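TonB-dependent siderophore receptor (Pseudomonas aeruginosa 39016, PDB 5NEC) probably imports ferric siderophores, and drugs conjugated to siderophores, across the outer membrane with energy passed on by TonB. Local coordinates at residues N334-T339 against S372-Y377. Residues are numbered along the deposited sequence; the frame is centred on the assembly and turned at random.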
# COMPACT_ATOMS: atom_id res chain seq x y z
N ASN A 334 13.83 1.91 17.30
CA ASN A 334 14.44 0.84 16.53
C ASN A 334 13.59 -0.41 16.46
O ASN A 334 12.67 -0.61 17.27
CB ASN A 334 15.81 0.48 17.11
CG ASN A 334 15.72 -0.24 18.43
OD1 ASN A 334 15.40 -1.43 18.47
ND2 ASN A 334 16.01 0.45 19.51
N ARG A 335 13.93 -1.24 15.48
CA ARG A 335 13.34 -2.56 15.35
C ARG A 335 14.26 -3.49 14.55
O ARG A 335 14.80 -3.12 13.51
CB ARG A 335 11.98 -2.46 14.68
CG ARG A 335 11.20 -3.77 14.78
CD ARG A 335 9.73 -3.63 14.44
NE ARG A 335 9.47 -2.57 13.45
CZ ARG A 335 9.82 -2.61 12.16
NH1 ARG A 335 10.47 -3.65 11.64
NH2 ARG A 335 9.53 -1.57 11.39
N VAL A 336 14.46 -4.68 15.10
CA VAL A 336 15.11 -5.78 14.40
C VAL A 336 14.10 -6.91 14.32
O VAL A 336 13.56 -7.34 15.34
CB VAL A 336 16.38 -6.24 15.10
CG1 VAL A 336 17.01 -7.38 14.31
CG2 VAL A 336 17.34 -5.06 15.25
N SER A 337 13.85 -7.37 13.11
CA SER A 337 12.76 -8.27 12.86
C SER A 337 13.12 -9.32 11.80
O SER A 337 13.75 -8.99 10.82
CB SER A 337 11.58 -7.43 12.42
OG SER A 337 10.44 -8.21 12.13
N THR A 338 12.74 -10.58 12.03
CA THR A 338 12.82 -11.62 10.98
C THR A 338 11.50 -12.34 10.91
O THR A 338 10.95 -12.70 11.93
CB THR A 338 13.93 -12.66 11.22
OG1 THR A 338 15.19 -12.00 11.23
CG2 THR A 338 13.98 -13.71 10.08
N THR A 339 11.00 -12.55 9.70
CA THR A 339 9.74 -13.24 9.51
C THR A 339 9.86 -14.28 8.40
O THR A 339 10.48 -14.03 7.37
CB THR A 339 8.59 -12.26 9.20
OG1 THR A 339 8.47 -11.32 10.27
CG2 THR A 339 7.27 -12.96 9.10
N SER A 372 7.75 -15.34 13.51
CA SER A 372 8.36 -14.02 13.62
C SER A 372 9.25 -13.93 14.84
O SER A 372 8.99 -14.54 15.87
CB SER A 372 7.31 -12.91 13.58
OG SER A 372 6.59 -12.85 14.77
N LYS A 373 10.33 -13.18 14.69
CA LYS A 373 11.27 -12.91 15.76
C LYS A 373 11.42 -11.41 15.86
O LYS A 373 11.93 -10.81 14.93
CB LYS A 373 12.62 -13.55 15.45
CG LYS A 373 12.50 -15.05 15.24
CD LYS A 373 13.88 -15.72 15.14
CE LYS A 373 13.83 -17.20 15.55
NZ LYS A 373 13.95 -18.13 14.38
N ARG A 374 10.96 -10.82 16.97
CA ARG A 374 11.11 -9.37 17.20
C ARG A 374 12.18 -9.09 18.27
O ARG A 374 12.05 -9.53 19.39
CB ARG A 374 9.77 -8.71 17.56
CG ARG A 374 9.85 -7.16 17.55
CD ARG A 374 8.57 -6.39 17.88
NE ARG A 374 7.95 -6.78 19.16
CZ ARG A 374 8.28 -6.33 20.38
NH1 ARG A 374 9.27 -5.46 20.56
NH2 ARG A 374 7.61 -6.79 21.44
N ASP A 375 13.23 -8.38 17.90
CA ASP A 375 14.28 -7.96 18.85
C ASP A 375 14.47 -6.43 18.71
O ASP A 375 13.61 -5.76 18.18
CB ASP A 375 15.57 -8.75 18.58
CG ASP A 375 16.53 -8.78 19.80
OD1 ASP A 375 16.09 -9.10 20.92
OD2 ASP A 375 17.74 -8.46 19.65
N GLY A 376 15.56 -5.88 19.21
CA GLY A 376 15.86 -4.47 19.08
C GLY A 376 17.26 -4.15 19.56
O GLY A 376 18.08 -5.04 19.71
N TYR A 377 17.52 -2.87 19.80
CA TYR A 377 18.79 -2.36 20.29
C TYR A 377 18.58 -1.66 21.63
O TYR A 377 17.49 -1.23 21.93
CB TYR A 377 19.40 -1.35 19.31
CG TYR A 377 19.82 -1.91 17.97
CD1 TYR A 377 21.07 -2.51 17.80
CD2 TYR A 377 18.97 -1.83 16.87
CE1 TYR A 377 21.47 -3.02 16.57
CE2 TYR A 377 19.36 -2.34 15.64
CZ TYR A 377 20.60 -2.94 15.50
OH TYR A 377 20.97 -3.42 14.26
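One even rung, one uneven rung and the side-chain amide of Asn334 join 334-339 to 372-377, antiparallel partners in one hairpin of the receptor's β-barrel. At Thr338 and Lys373 both bonds of the hydrogen-bonded pair are short: Thr338 N to Lys373 O is 3.0 Å and Lys373 N to Thr338 O 2.9 Å. The Val336–Asp375 pair is lopsided, with Asp375 N 2.8 Å from Val336 O but a weak return bond from Val336 N to Asp375 O of 3.4 Å. The ladder ends at Asp375; beyond Gly376 the side-chain amide of Asn334 takes over: its OD1 accepts a hydrogen bond from Tyr377 N (2.9 Å), while its ND2 donates to Tyr377 O at 3.3 Å and also bonds to Gln332. The Tyr377 ring reaches across the partner strand, its CE2 3.4 Å from Val336 CG2. Its hydroxyl bonds to Asp310 of strand 296-316, whereas the Asp375 carboxylate is taken by 421-424, in a salt bridge with Arg421 and hydrogen bonds from the amides of Tyr423 and Ala424. The backbone groups that point away from the partner strand are used as well: Arg335, Ser337 and Thr339 bond to strand 296-316, Ser372 and Arg374 to strand 426-444, so the hairpin is stitched into the barrel wall along both edges.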